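Local coordinates for gamma-hexachlorocyclohexane dehydrochlorinase (Novosphingobium barchaimii LL02, PDB 5KVB), which probably removes hydrogen chloride twice in succession from the pesticide lindane, giving a tetrachlorinated cyclohexadiene by way of gamma-pentachlorocyclohexene, at residues Arg34-Leu39 with Gly62-Val67. Residues are numbered along the deposited sequence; the frame is centred on the assembly and turned at random.
Sequences RQEGRL and GALDLV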
loop_
_atom_site.group_PDB
_atom_site.type_symbol
_atom_site.label_atom_id
_atom_site.label_comp_id
_atom_site.label_asym_id
_atom_site.label_seq_id
_atom_site.Cartn_x
_atom_site.Cartn_y
_atom_site.Cartn_z
ATOM N N ARG A 34 9.872 1.977 16.314
ATOM C CA ARG A 34 10.687 1.437 17.408
ATOM C C ARG A 34 9.807 1.186 18.644
ATOM O O ARG A 34 10.121 1.619 19.759
ATOM C CB ARG A 34 11.876 2.379 17.698
ATOM C CG ARG A 34 12.694 2.665 16.441
ATOM C CD ARG A 34 14.070 3.264 16.715
ATOM N NE ARG A 34 14.822 3.369 15.465
ATOM C CZ ARG A 34 16.061 3.840 15.358
ATOM N NH1 ARG A 34 16.711 4.263 16.433
ATOM N NH2 ARG A 34 16.648 3.882 14.172
ATOM N N GLN A 35 8.693 0.481 18.419
ATOM C CA GLN A 35 7.764 0.051 19.461
ATOM C C GLN A 35 8.036 -1.401 19.842
ATOM O O GLN A 35 7.603 -2.334 19.156
ATOM C CB GLN A 35 6.303 0.203 19.003
ATOM C CG GLN A 35 5.865 1.647 18.782
ATOM C CD GLN A 35 4.515 1.776 18.081
ATOM O OE1 GLN A 35 3.917 0.785 17.648
ATOM N NE2 GLN A 35 4.040 3.010 17.954
ATOM N N GLU A 36 8.751 -1.602 20.941
ATOM C CA GLU A 36 9.203 -2.945 21.278
ATOM C C GLU A 36 8.049 -3.864 21.659
ATOM O O GLU A 36 8.074 -5.044 21.320
ATOM C CB GLU A 36 10.250 -2.888 22.392
ATOM C CG GLU A 36 11.623 -2.461 21.881
ATOM C CD GLU A 36 12.647 -2.326 22.988
ATOM O OE1 GLU A 36 12.283 -1.856 24.087
ATOM O OE2 GLU A 36 13.814 -2.711 22.761
ATOM N N GLY A 37 7.025 -3.330 22.321
ATOM C CA GLY A 37 5.855 -4.110 22.683
ATOM C C GLY A 37 5.094 -4.661 21.482
ATOM O O GLY A 37 4.756 -5.847 21.430
ATOM N N ARG A 38 4.829 -3.795 20.511
ATOM C CA ARG A 38 4.128 -4.210 19.302
ATOM C C ARG A 38 4.954 -5.246 18.543
ATOM O O ARG A 38 4.426 -6.274 18.116
ATOM C CB ARG A 38 3.824 -3.004 18.400
ATOM C CG ARG A 38 3.101 -3.383 17.097
ATOM C CD ARG A 38 2.888 -2.190 16.144
ATOM N NE ARG A 38 2.167 -1.082 16.773
ATOM C CZ ARG A 38 0.853 -0.910 16.727
ATOM N NH1 ARG A 38 0.075 -1.758 16.069
ATOM N NH2 ARG A 38 0.300 0.136 17.336
ATOM N N LEU A 39 6.244 -4.986 18.387
ATOM C CA LEU A 39 7.110 -5.881 17.629
ATOM C C LEU A 39 7.269 -7.256 18.287
ATOM O O LEU A 39 7.326 -8.274 17.592
ATOM C CB LEU A 39 8.490 -5.235 17.426
ATOM C CG LEU A 39 9.528 -5.984 16.584
ATOM C CD1 LEU A 39 9.016 -6.352 15.179
ATOM C CD2 LEU A 39 10.794 -5.157 16.479
ATOM N N GLY A 62 14.719 -12.543 19.963
ATOM C CA GLY A 62 15.598 -12.502 18.811
ATOM C C GLY A 62 15.299 -11.335 17.881
ATOM O O GLY A 62 16.219 -10.676 17.367
ATOM N N ALA A 63 14.014 -11.089 17.652
ATOM C CA ALA A 63 13.574 -9.944 16.854
ATOM C C ALA A 63 14.078 -8.634 17.459
ATOM O O ALA A 63 14.597 -7.770 16.743
ATOM C CB ALA A 63 12.035 -9.935 16.740
ATOM N N LEU A 64 13.948 -8.489 18.774
ATOM C CA LEU A 64 14.420 -7.268 19.432
ATOM C C LEU A 64 15.948 -7.168 19.428
ATOM O O LEU A 64 16.505 -6.069 19.326
ATOM C CB LEU A 64 13.873 -7.193 20.858
ATOM C CG LEU A 64 12.356 -6.983 20.929
ATOM C CD1 LEU A 64 11.897 -6.826 22.374
ATOM C CD2 LEU A 64 11.933 -5.779 20.100
ATOM N N ASP A 65 16.633 -8.302 19.521
ATOM C CA ASP A 65 18.091 -8.313 19.423
ATOM C C ASP A 65 18.556 -7.811 18.053
ATOM O O ASP A 65 19.468 -6.988 17.947
ATOM C CB ASP A 65 18.622 -9.723 19.674
ATOM C CG ASP A 65 20.130 -9.761 19.816
ATOM O OD1 ASP A 65 20.684 -8.883 20.515
ATOM O OD2 ASP A 65 20.757 -10.668 19.231
ATOM N N LEU A 66 17.918 -8.306 17.002
ATOM C CA LEU A 66 18.247 -7.902 15.643
ATOM C C LEU A 66 18.067 -6.405 15.429
ATOM O O LEU A 66 18.947 -5.747 14.874
ATOM C CB LEU A 66 17.384 -8.676 14.633
ATOM C CG LEU A 66 17.493 -8.230 13.167
ATOM C CD1 LEU A 66 18.925 -8.411 12.649
ATOM C CD2 LEU A 66 16.491 -8.984 12.299
ATOM N N VAL A 67 16.933 -5.852 15.849
ATOM C CA VAL A 67 16.714 -4.438 15.568
ATOM C C VAL A 67 17.545 -3.543 16.504
ATOM O O VAL A 67 18.128 -2.562 16.047
ATOM C CB VAL A 67 15.216 -4.058 15.624
ATOM C CG1 VAL A 67 14.475 -4.724 14.475
ATOM C CG2 VAL A 67 14.587 -4.443 16.948
#
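Leu64 and Leu39 show how two helices can be joined through a few methyl and methylene groups. The branch that does the work on Leu64 is CD2. One neighbour of this methyl is Leu39 CD2, 3.8 Å away, and the two leucine side chains run antiparallel, passing alongside one another. The closest CA atoms, those of Glu36 and Leu64, are 7.0 Å apart, and side chains fill the gap.

Leu39 sets its CG anti to the backbone N (chi1 -177°), which carries the side chain across toward helix 59-71. There its CD2 also meets Val67 CG2 at 3.9 Å, tip to tip, one turn further along that helix from Leu64. A single methyl of Leu39 therefore touches both residues.

The fold is the cone-like alpha+beta architecture of the NTF2 clan, in which helices pack against a strongly curved mixed sheet. Here the short helix 36-40, which follows the long helix 10-33, meets helix 59-71. The inner side of the contact is buried: Leu39 and Val67 both rest on Val31 of the long helix, and Val67 also touches Trp49 and Trp72. Val67 lies about 9 Å, side chain to side chain, from each of Asp32 and His80, the probable catalytic residues, which places the packing near the likely active site.

Toward solvent the character changes. Glu36 uses its aliphatic part, crossing Leu64 at an angle with CG 3.8 Å from Leu64 CD2. Beyond CG the chain runs extended (chi2 177°), and OE2 accepts a hydrogen bond from Asn68 ND2. Asn68 ND2 is also hydrogen-bonded to Leu64 O, so Asn68 connects the carboxylate of Glu36 with the backbone of helix 59-71.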